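Long-range contacts in diaminopimelate decarboxylase (PDB 2P3E), which probably catalyses the pyridoxal 5'-phosphate-dependent decarboxylation of meso-diaminopimelate to L-lysine, the closing step of the diaminopimelate route to lysine: residues I124-N128 / K237-I241; A324-I328 / L354-I360; H384-R390 / E408-V414. All coordinates share one frame; numbering follows the deposited sequence.

Contact 1 (I124-N128 / K237-I241); sequences ILMFN and KYLDI
Leu125 meets Tyr238 at the phenol end of the ring: its CD1 lies 3.4 Å from Tyr238 OH, while CG of the same leucine sits over a ring face. With CG anti to the backbone N (chi1 -176°), Leu125, just ahead of the strand, extends CD1 that far. Ile277 of strand 275-278 also packs on Leu125.

Met126 follows with a different kind of approach. Its SD is 5.2 Å from the centroid of the Tyr238 ring, a Met-aromatic contact of oblique geometry, and 4.1 Å from Tyr238 CB; the sulfur lies beside the CB end of the tyrosine, the two side chains running in opposing directions. The bend at chi3 (83°) then turns the terminal methyl along the second strand, placing Met126 CE 3.8 Å from Asp240 CB.

Strands 126-129 and 238-240 are not neighbours in their sheet. Strands 149-156 and 196-202 come between them in the strand order, the short axes approach no closer than 10.4 Å, and both run in broadly the same direction, 42° apart. That is the geometry of side chains meeting across the interior of a parallel beta/alpha barrel, here the pyridoxal-binding TIM-barrel domain. Val105 and Val199, from two other strands, also pack on Met126.

Two residues on, Asn128 supplies the polar end of the contact. Its ND2 donates a weak hydrogen bond of 3.4 Å to Asp240 OD2, with amide and carboxylate planes far from coplanar. The other carboxylate oxygen, Asp240 OD1, accepts from the backbone N of Gly242, which pins the rotation of the group, and OD2 also lies close to OE2 of Glu279, which probably belongs to the pyridoxal 5'-phosphate site.

Contact 2 (A324-I328 / L354-I360); sequences AYHHI and LALDREI
Arg358 lies flat on the ring of Tyr325, the planes only 19° apart. Its CZ is 3.3 Å from Tyr325 CE1, an off-centre cation-pi stack, and Ala355 CB lies against the opposite guanidinium face, toward its rim. Bends at chi2 (79°) and chi3 (54°) fold the arginine chain back so that the group slots between them. From its edge, NH1 donates to His326 O at 2.8 Å, reaching the oxygen from somewhat outside the carbonyl plane.

The apolar part is tight as well: Ile328 CD1 touches Ala355 CB at 3.8 Å and Leu354 CB at 4.0 Å, while Ile328 CG2 leans on Ile360 CD1.

Elsewhere the two segments are joined through water rather than directly. Water 1 accepts from Arg358 NH2 at 2.8 Å and from His326 N, and donates to the carbonyls of Ala324 and Leu354; water 2 accepts from Arg358 NH1 and Ile328 N. A leucine in place of Arg358 would probably leave His326 O without this donor, take one donor from each water, and strip the tyrosine face of its stacked cation.

A classic bulge (Leu354 and Ala355 facing Ile343) and a G1 bulge (Asp357 and Arg358 facing Ala341) interrupt the pairing with strand 338-344 in the mixed beta-sheet domain of class-II decarboxylases, beside the loop after helix 318-322, whose His326 packs on Arg318, a probable substrate-binding residue of that helix.

Contact 3 (H384-R390 / E408-V414); sequences HYNMRPR and ENYDYIV
Glu408 is gripped at both carboxylate oxygens by the loop 384-390. His384 NE2 donates to Glu408 OE1 over 2.6 Å, on the syn side and nearly in the plane of its own ring. The backbone N of Arg390 reaches the same OE1 at 3.0 Å, but from above the carboxylate plane and on the face opposite to the histidine. Glu408 OE2 receives the salt bridge: Arg390 NE at 2.8 Å and Arg390 NH2 at 3.1 Å both converge on this one oxygen, a forked grip from the side of the guanidinium whose NH2 bond is the more bent, at 138°. OE2 lies in the guanidinium plane, although the two planar groups are turned 57° from each other.

The next layer packs round the histidine. Ile413 CG1 rides over a face of the His384 ring, 3.8 Å from its centroid, a CH-pi contact that backs the imidazole while its edge addresses the glutamate. Tyr412 meets the same ring rim to rim, the planes 75° apart. Met387, bent at chi2 and chi3, tucks SD against Ile413 CG2 at 3.6 Å. Separately, Pro389 CG packs on Tyr410 CD1 at 3.5 Å, joining loop to helix.

Further out, Asn409 caps the short helix 410-414 through OD1, which accepts from Tyr412 N. The dimer interface completes the frame: His384 ND1 bonds to Arg390 NH2 of the second subunit, and Tyr412 OH to the backbone O of Tyr412 of the second subunit.

Since Arg405 adds another salt bridge to OE2, this buried carboxylate is surrounded by donors, and such a setting would favour its ionised form. His384 NE2 donates to Glu408 while ND1 faces an arginine nitrogen, an arrangement consistent with a neutral imidazole carrying its proton on NE2.

The three contacts follow one another along the chain without interleaving. Contact 1 lies inside the pyridoxal-binding barrel, about 39 Å from contact 2 and 38 Å from contact 3, centre to centre, and on the other side of the chain's centre from both. Contacts 2 and 3 are nearer, with centres about 26 Å apart and nearest atoms about 11 Å apart, yet they do not touch. Contact 2 lies on the mixed sheet, two of whose strands, 392-397 and 400-405, lie between the segments of contact 3 in sequence. Thus one contact crosses the barrel interior, one joins a loop to a bulged strand of the mixed sheet, and one reaches the homodimer interface.

Contact 1 (I124-N128 / K237-I241)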
loop_
_atom_site.group_PDB
_atom_site.type_symbol
_atom_site.label_atom_id
_atom_site.label_comp_id
_atom_site.label_asym_id
_atom_site.label_seq_id
_atom_site.Cartn_x
_atom_site.Cartn_y
_atom_site.Cartn_z
ATOM N N ILE B 124 21.978 -3.784 20.243
ATOM C CA ILE B 124 20.852 -2.875 20.518
ATOM C C ILE B 124 20.481 -2.986 22.001
ATOM O O ILE B 124 20.878 -3.956 22.658
ATOM C CB ILE B 124 19.627 -3.147 19.602
ATOM C CG1 ILE B 124 19.085 -4.564 19.824
ATOM C CG2 ILE B 124 19.988 -2.884 18.129
ATOM C CD1 ILE B 124 17.662 -4.767 19.324
ATOM N N LEU B 125 19.741 -2.005 22.517
ATOM C CA LEU B 125 19.401 -1.944 23.940
ATOM C C LEU B 125 18.632 -3.189 24.387
ATOM O O LEU B 125 18.986 -3.832 25.390
ATOM C CB LEU B 125 18.614 -0.662 24.257
ATOM C CG LEU B 125 18.249 -0.402 25.723
ATOM C CD1 LEU B 125 19.510 -0.296 26.635
ATOM C CD2 LEU B 125 17.406 0.860 25.837
ATOM N N MET B 126 17.613 -3.551 23.609
ATOM C CA MET B 126 16.681 -4.568 24.023
ATOM C C MET B 126 15.848 -5.103 22.855
ATOM O O MET B 126 15.346 -4.326 22.043
ATOM C CB MET B 126 15.755 -3.940 25.064
ATOM C CG MET B 126 14.858 -4.863 25.825
ATOM S SD MET B 126 14.266 -3.959 27.261
ATOM C CE MET B 126 12.868 -3.001 26.647
ATOM N N PHE B 127 15.712 -6.428 22.799
ATOM C CA PHE B 127 14.704 -7.097 21.975
ATOM C C PHE B 127 13.403 -7.269 22.770
ATOM O O PHE B 127 13.397 -7.859 23.874
ATOM C CB PHE B 127 15.191 -8.478 21.540
ATOM C CG PHE B 127 16.341 -8.445 20.581
ATOM C CD1 PHE B 127 16.119 -8.465 19.206
ATOM C CD2 PHE B 127 17.653 -8.361 21.056
ATOM C CE1 PHE B 127 17.203 -8.421 18.314
ATOM C CE2 PHE B 127 18.741 -8.320 20.173
ATOM C CZ PHE B 127 18.514 -8.356 18.807
ATOM N N ASN B 128 12.310 -6.743 22.227
ATOM C CA ASN B 128 10.980 -7.005 22.772
ATOM C C ASN B 128 10.404 -8.239 22.102
ATOM O O ASN B 128 9.935 -8.198 20.953
ATOM C CB ASN B 128 10.062 -5.775 22.647
ATOM C CG ASN B 128 10.545 -4.617 23.494
ATOM O OD1 ASN B 128 11.015 -4.815 24.622
ATOM N ND2 ASN B 128 10.432 -3.406 22.969
ATOM N N LYS B 237 15.878 -3.852 34.428
ATOM C CA LYS B 237 16.435 -2.511 34.282
ATOM C C LYS B 237 15.492 -1.550 33.550
ATOM O O LYS B 237 15.525 -0.345 33.811
ATOM C CB LYS B 237 17.775 -2.577 33.541
ATOM C CG LYS B 237 18.843 -3.409 34.228
ATOM C CD LYS B 237 20.037 -3.599 33.276
ATOM C CE LYS B 237 21.122 -4.500 33.880
ATOM N NZ LYS B 237 21.722 -3.905 35.108
ATOM N N TYR B 238 14.649 -2.091 32.653
ATOM C CA TYR B 238 13.784 -1.272 31.769
ATOM C C TYR B 238 12.315 -1.692 31.779
ATOM O O TYR B 238 11.991 -2.872 31.752
ATOM C CB TYR B 238 14.282 -1.282 30.310
ATOM C CG TYR B 238 15.756 -0.988 30.214
ATOM C CD1 TYR B 238 16.241 0.322 30.336
ATOM C CD2 TYR B 238 16.662 -2.014 30.027
ATOM C CE1 TYR B 238 17.619 0.593 30.274
ATOM C CE2 TYR B 238 18.028 -1.759 29.955
ATOM C CZ TYR B 238 18.493 -0.461 30.098
ATOM O OH TYR B 238 19.857 -0.244 30.037
ATOM N N LEU B 239 11.448 -0.697 31.820
ATOM C CA LEU B 239 10.021 -0.897 31.638
ATOM C C LEU B 239 9.616 -0.055 30.448
ATOM O O LEU B 239 9.545 1.172 30.527
ATOM C CB LEU B 239 9.232 -0.475 32.873
ATOM C CG LEU B 239 9.500 -1.271 34.156
ATOM C CD1 LEU B 239 8.616 -0.731 35.282
ATOM C CD2 LEU B 239 9.292 -2.780 33.954
ATOM N N ASP B 240 9.392 -0.741 29.336
ATOM C CA ASP B 240 9.014 -0.110 28.086
ATOM C C ASP B 240 7.480 -0.171 27.987
ATOM O O ASP B 240 6.908 -1.232 27.741
ATOM C CB ASP B 240 9.707 -0.855 26.923
ATOM C CG ASP B 240 9.460 -0.212 25.570
ATOM O OD1 ASP B 240 8.474 0.539 25.412
ATOM O OD2 ASP B 240 10.261 -0.490 24.652
ATOM N N ILE B 241 6.827 0.976 28.170
ATOM C CA ILE B 241 5.377 1.000 28.270
ATOM C C ILE B 241 4.696 1.369 26.947
ATOM O O ILE B 241 3.494 1.602 26.903
ATOM C CB ILE B 241 4.892 1.851 29.465
ATOM C CG1 ILE B 241 5.392 3.296 29.358
ATOM C CG2 ILE B 241 5.406 1.243 30.772
ATOM C CD1 ILE B 241 4.707 4.266 30.350
#

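Contact 2 (A324-I328 / L354-I360)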
loop_
_atom_site.group_PDB
_atom_site.type_symbol
_atom_site.label_atom_id
_atom_site.label_comp_id
_atom_site.label_asym_id
_atom_site.label_seq_id
_atom_site.Cartn_x
_atom_site.Cartn_y
_atom_site.Cartn_z
ATOM N N ALA B 324 -10.829 6.169 7.436
ATOM C CA ALA B 324 -10.256 7.133 8.353
ATOM C C ALA B 324 -10.628 8.543 7.951
ATOM O O ALA B 324 -10.714 8.862 6.753
ATOM C CB ALA B 324 -8.718 6.981 8.402
ATOM N N TYR B 325 -10.859 9.378 8.962
ATOM C CA TYR B 325 -11.107 10.791 8.773
ATOM C C TYR B 325 -9.778 11.568 8.772
ATOM O O TYR B 325 -9.003 11.536 9.752
ATOM C CB TYR B 325 -12.037 11.334 9.891
ATOM C CG TYR B 325 -12.413 12.793 9.706
ATOM C CD1 TYR B 325 -13.675 13.161 9.224
ATOM C CD2 TYR B 325 -11.490 13.810 9.968
ATOM C CE1 TYR B 325 -13.999 14.495 9.017
ATOM C CE2 TYR B 325 -11.820 15.150 9.782
ATOM C CZ TYR B 325 -13.071 15.479 9.309
ATOM O OH TYR B 325 -13.378 16.800 9.120
ATOM N N HIS B 326 -9.533 12.268 7.671
ATOM C CA HIS B 326 -8.533 13.328 7.598
ATOM C C HIS B 326 -9.251 14.632 7.227
ATOM O O HIS B 326 -10.029 14.663 6.276
ATOM C CB HIS B 326 -7.472 13.011 6.532
ATOM C CG HIS B 326 -6.523 11.925 6.939
ATOM N ND1 HIS B 326 -5.251 12.183 7.402
ATOM C CD2 HIS B 326 -6.669 10.575 6.965
ATOM C CE1 HIS B 326 -4.655 11.040 7.711
ATOM N NE2 HIS B 326 -5.491 10.051 7.449
ATOM N N HIS B 327 -8.981 15.683 7.985
ATOM C CA HIS B 327 -9.527 17.005 7.700
ATOM C C HIS B 327 -8.915 17.539 6.403
ATOM O O HIS B 327 -7.699 17.435 6.186
ATOM C CB HIS B 327 -9.285 17.952 8.874
ATOM C CG HIS B 327 -10.201 19.147 8.897
ATOM N ND1 HIS B 327 -11.570 19.034 8.946
ATOM C CD2 HIS B 327 -9.933 20.477 8.898
ATOM C CE1 HIS B 327 -12.115 20.243 8.955
ATOM N NE2 HIS B 327 -11.142 21.136 8.941
ATOM N N ILE B 328 -9.776 18.057 5.524
ATOM C CA ILE B 328 -9.339 18.585 4.222
ATOM C C ILE B 328 -9.834 20.034 4.061
ATOM O O ILE B 328 -11.033 20.297 4.195
ATOM C CB ILE B 328 -9.821 17.711 3.029
ATOM C CG1 ILE B 328 -9.334 16.249 3.211
ATOM C CG2 ILE B 328 -9.335 18.299 1.701
ATOM C CD1 ILE B 328 -9.741 15.292 2.101
ATOM N N LEU B 354 -10.132 10.183 -0.731
ATOM C CA LEU B 354 -9.550 10.823 0.438
ATOM C C LEU B 354 -10.620 11.222 1.475
ATOM O O LEU B 354 -10.322 11.337 2.662
ATOM C CB LEU B 354 -8.737 12.048 0.015
ATOM C CG LEU B 354 -7.553 11.786 -0.942
ATOM C CD1 LEU B 354 -6.872 13.090 -1.278
ATOM C CD2 LEU B 354 -6.560 10.774 -0.332
ATOM N N ALA B 355 -11.847 11.457 1.010
ATOM C CA ALA B 355 -12.994 11.783 1.897
ATOM C C ALA B 355 -14.300 11.547 1.159
ATOM O O ALA B 355 -14.378 11.754 -0.064
ATOM C CB ALA B 355 -12.918 13.230 2.387
ATOM N N LEU B 356 -15.319 11.094 1.893
ATOM C CA LEU B 356 -16.650 10.879 1.320
ATOM C C LEU B 356 -17.694 11.763 1.975
ATOM O O LEU B 356 -17.662 11.953 3.185
ATOM C CB LEU B 356 -17.075 9.412 1.472
ATOM C CG LEU B 356 -16.194 8.323 0.836
ATOM C CD1 LEU B 356 -16.754 6.938 1.151
ATOM C CD2 LEU B 356 -16.094 8.516 -0.654
ATOM N N ASP B 357 -18.635 12.275 1.177
ATOM C CA ASP B 357 -19.768 13.076 1.690
ATOM C C ASP B 357 -19.277 14.169 2.641
ATOM O O ASP B 357 -19.830 14.356 3.744
ATOM C CB ASP B 357 -20.775 12.169 2.409
ATOM C CG ASP B 357 -21.511 11.239 1.467
ATOM O OD1 ASP B 357 -21.742 11.605 0.293
ATOM O OD2 ASP B 357 -21.857 10.129 1.905
ATOM N N ARG B 358 -18.232 14.890 2.223
ATOM C CA ARG B 358 -17.585 15.863 3.079
ATOM C C ARG B 358 -17.908 17.284 2.656
ATOM O O ARG B 358 -17.894 17.609 1.454
ATOM C CB ARG B 358 -16.064 15.656 3.074
ATOM C CG ARG B 358 -15.300 16.540 4.051
ATOM C CD ARG B 358 -15.362 16.040 5.522
ATOM N NE ARG B 358 -14.932 14.639 5.655
ATOM C CZ ARG B 358 -13.660 14.245 5.696
ATOM N NH1 ARG B 358 -12.678 15.142 5.644
ATOM N NH2 ARG B 358 -13.356 12.947 5.795
ATOM N N GLU B 359 -18.160 18.134 3.649
ATOM C CA GLU B 359 -18.372 19.556 3.418
ATOM C C GLU B 359 -17.042 20.234 3.121
ATOM O O GLU B 359 -16.052 20.048 3.848
ATOM C CB GLU B 359 -19.022 20.213 4.639
ATOM C CG GLU B 359 -20.528 19.969 4.735
ATOM C CD GLU B 359 -21.357 20.858 3.810
ATOM O OE1 GLU B 359 -20.785 21.608 2.972
ATOM O OE2 GLU B 359 -22.602 20.797 3.926
ATOM N N ILE B 360 -17.025 20.997 2.037
ATOM C CA ILE B 360 -15.834 21.713 1.620
ATOM C C ILE B 360 -16.227 22.894 0.743
ATOM O O ILE B 360 -17.205 22.823 -0.000
ATOM C CB ILE B 360 -14.853 20.786 0.846
ATOM C CG1 ILE B 360 -13.491 21.469 0.672
ATOM C CG2 ILE B 360 -15.455 20.331 -0.491
ATOM C CD1 ILE B 360 -12.405 20.542 0.098
HETATM O O HOH W 1 -11.025 11.439 5.272
HETATM O O HOH W 2 -12.649 18.168 5.785
#

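Contact 3 (H384-R390 / E408-V414)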
loop_
_atom_site.group_PDB
_atom_site.type_symbol
_atom_site.label_atom_id
_atom_site.label_comp_id
_atom_site.label_asym_id
_atom_site.label_seq_id
_atom_site.Cartn_x
_atom_site.Cartn_y
_atom_site.Cartn_z
ATOM N N HIS B 384 3.271 2.196 -5.420
ATOM C CA HIS B 384 3.387 2.554 -6.828
ATOM C C HIS B 384 2.233 2.022 -7.659
ATOM O O HIS B 384 2.331 1.933 -8.883
ATOM C CB HIS B 384 4.716 2.040 -7.414
ATOM C CG HIS B 384 5.913 2.710 -6.820
ATOM N ND1 HIS B 384 6.988 2.013 -6.313
ATOM C CD2 HIS B 384 6.181 4.022 -6.625
ATOM C CE1 HIS B 384 7.888 2.871 -5.860
ATOM N NE2 HIS B 384 7.412 4.095 -6.017
ATOM N N TYR B 385 1.124 1.710 -6.994
ATOM C CA TYR B 385 -0.047 1.208 -7.681
ATOM C C TYR B 385 -0.417 2.113 -8.861
ATOM O O TYR B 385 -0.377 3.350 -8.743
ATOM C CB TYR B 385 -1.196 1.044 -6.667
ATOM C CG TYR B 385 -2.381 0.278 -7.183
ATOM C CD1 TYR B 385 -2.221 -0.802 -8.059
ATOM C CD2 TYR B 385 -3.684 0.618 -6.774
ATOM C CE1 TYR B 385 -3.329 -1.510 -8.547
ATOM C CE2 TYR B 385 -4.786 -0.085 -7.241
ATOM C CZ TYR B 385 -4.601 -1.144 -8.127
ATOM O OH TYR B 385 -5.711 -1.827 -8.580
ATOM N N ASN B 386 -0.731 1.494 -10.007
ATOM C CA ASN B 386 -1.018 2.206 -11.247
ATOM C C ASN B 386 0.226 2.913 -11.817
ATOM O O ASN B 386 0.106 3.862 -12.590
ATOM C CB ASN B 386 -2.180 3.214 -11.069
ATOM C CG ASN B 386 -3.559 2.553 -10.846
ATOM O OD1 ASN B 386 -4.553 3.255 -10.803
ATOM N ND2 ASN B 386 -3.620 1.217 -10.725
ATOM N N MET B 387 1.418 2.444 -11.434
ATOM C CA MET B 387 2.675 3.020 -11.935
ATOM C C MET B 387 2.761 4.518 -11.613
ATOM O O MET B 387 3.230 5.312 -12.429
ATOM C CB MET B 387 2.839 2.750 -13.447
ATOM C CG MET B 387 3.479 1.418 -13.783
ATOM S SD MET B 387 5.212 1.302 -13.229
ATOM C CE MET B 387 5.965 2.566 -14.264
ATOM N N ARG B 388 2.317 4.893 -10.413
ATOM C CA ARG B 388 2.344 6.277 -9.990
ATOM C C ARG B 388 3.555 6.554 -9.110
ATOM O O ARG B 388 3.675 5.975 -8.035
ATOM C CB ARG B 388 1.044 6.648 -9.247
ATOM C CG ARG B 388 -0.203 6.462 -10.117
ATOM C CD ARG B 388 -1.431 7.219 -9.603
ATOM N NE ARG B 388 -1.415 8.609 -10.073
ATOM C CZ ARG B 388 -1.851 9.060 -11.264
ATOM N NH1 ARG B 388 -2.423 8.265 -12.180
ATOM N NH2 ARG B 388 -1.727 10.364 -11.531
ATOM N N PRO B 389 4.469 7.438 -9.572
ATOM C CA PRO B 389 5.600 7.798 -8.715
ATOM C C PRO B 389 5.096 8.490 -7.450
ATOM O O PRO B 389 4.084 9.216 -7.487
ATOM C CB PRO B 389 6.402 8.792 -9.560
ATOM C CG PRO B 389 5.987 8.534 -10.979
ATOM C CD PRO B 389 4.528 8.102 -10.885
ATOM N N ARG B 390 5.792 8.248 -6.349
ATOM C CA ARG B 390 5.408 8.826 -5.069
ATOM C C ARG B 390 5.811 10.298 -4.952
ATOM O O ARG B 390 6.636 10.809 -5.723
ATOM C CB ARG B 390 5.956 8.005 -3.897
ATOM C CG ARG B 390 5.385 6.573 -3.855
ATOM C CD ARG B 390 5.915 5.760 -2.685
ATOM N NE ARG B 390 7.348 5.451 -2.830
ATOM C CZ ARG B 390 7.956 4.423 -2.245
ATOM N NH1 ARG B 390 7.258 3.594 -1.471
ATOM N NH2 ARG B 390 9.261 4.219 -2.429
ATOM N N GLU B 408 9.770 10.924 -7.188
ATOM C CA GLU B 408 10.194 9.793 -8.005
ATOM C C GLU B 408 9.791 10.017 -9.457
ATOM O O GLU B 408 8.924 10.836 -9.750
ATOM C CB GLU B 408 9.544 8.509 -7.470
ATOM C CG GLU B 408 10.023 8.152 -6.068
ATOM C CD GLU B 408 9.145 7.107 -5.391
ATOM O OE1 GLU B 408 8.223 6.587 -6.045
ATOM O OE2 GLU B 408 9.415 6.783 -4.225
ATOM N N ASN B 409 10.431 9.279 -10.352
ATOM C CA ASN B 409 10.007 9.194 -11.734
ATOM C C ASN B 409 9.701 7.742 -12.084
ATOM O O ASN B 409 9.889 6.859 -11.255
ATOM C CB ASN B 409 11.065 9.818 -12.657
ATOM C CG ASN B 409 12.438 9.172 -12.515
ATOM O OD1 ASN B 409 12.587 8.012 -12.098
ATOM N ND2 ASN B 409 13.461 9.927 -12.893
ATOM N N TYR B 410 9.194 7.494 -13.294
ATOM C CA TYR B 410 8.835 6.130 -13.710
ATOM C C TYR B 410 10.018 5.161 -13.671
ATOM O O TYR B 410 9.856 3.987 -13.300
ATOM C CB TYR B 410 8.227 6.137 -15.118
ATOM C CG TYR B 410 7.070 7.098 -15.297
ATOM C CD1 TYR B 410 6.104 7.270 -14.290
ATOM C CD2 TYR B 410 6.916 7.804 -16.487
ATOM C CE1 TYR B 410 5.042 8.164 -14.463
ATOM C CE2 TYR B 410 5.854 8.685 -16.672
ATOM C CZ TYR B 410 4.921 8.852 -15.651
ATOM O OH TYR B 410 3.868 9.716 -15.838
ATOM N N ASP B 411 11.195 5.657 -14.072
ATOM C CA ASP B 411 12.380 4.838 -14.092
ATOM C C ASP B 411 12.642 4.240 -12.707
ATOM O O ASP B 411 13.033 3.085 -12.607
ATOM C CB ASP B 411 13.605 5.644 -14.538
ATOM C CG ASP B 411 13.673 5.853 -16.076
ATOM O OD1 ASP B 411 12.902 5.212 -16.834
ATOM O OD2 ASP B 411 14.531 6.663 -16.493
ATOM N N TYR B 412 12.445 5.040 -11.657
ATOM C CA TYR B 412 12.679 4.581 -10.265
ATOM C C TYR B 412 11.822 3.373 -9.875
ATOM O O TYR B 412 12.310 2.416 -9.250
ATOM C CB TYR B 412 12.420 5.732 -9.280
ATOM C CG TYR B 412 12.413 5.297 -7.811
ATOM C CD1 TYR B 412 13.606 5.194 -7.095
ATOM C CD2 TYR B 412 11.212 4.990 -7.164
ATOM C CE1 TYR B 412 13.618 4.799 -5.733
ATOM C CE2 TYR B 412 11.192 4.582 -5.814
ATOM C CZ TYR B 412 12.388 4.497 -5.103
ATOM O OH TYR B 412 12.382 4.106 -3.787
ATOM N N ILE B 413 10.546 3.427 -10.242
ATOM C CA ILE B 413 9.594 2.333 -9.970
ATOM C C ILE B 413 10.103 0.993 -10.532
ATOM O O ILE B 413 10.062 -0.030 -9.842
ATOM C CB ILE B 413 8.169 2.647 -10.509
ATOM C CG1 ILE B 413 7.632 3.965 -9.917
ATOM C CG2 ILE B 413 7.183 1.486 -10.200
ATOM C CD1 ILE B 413 6.323 4.456 -10.576
ATOM N N VAL B 414 10.568 1.003 -11.782
ATOM C CA VAL B 414 10.950 -0.254 -12.449
ATOM C C VAL B 414 12.466 -0.505 -12.528
ATOM O O VAL B 414 12.903 -1.458 -13.178
ATOM C CB VAL B 414 10.294 -0.374 -13.863
ATOM C CG1 VAL B 414 8.757 -0.404 -13.727
ATOM C CG2 VAL B 414 10.721 0.768 -14.758
#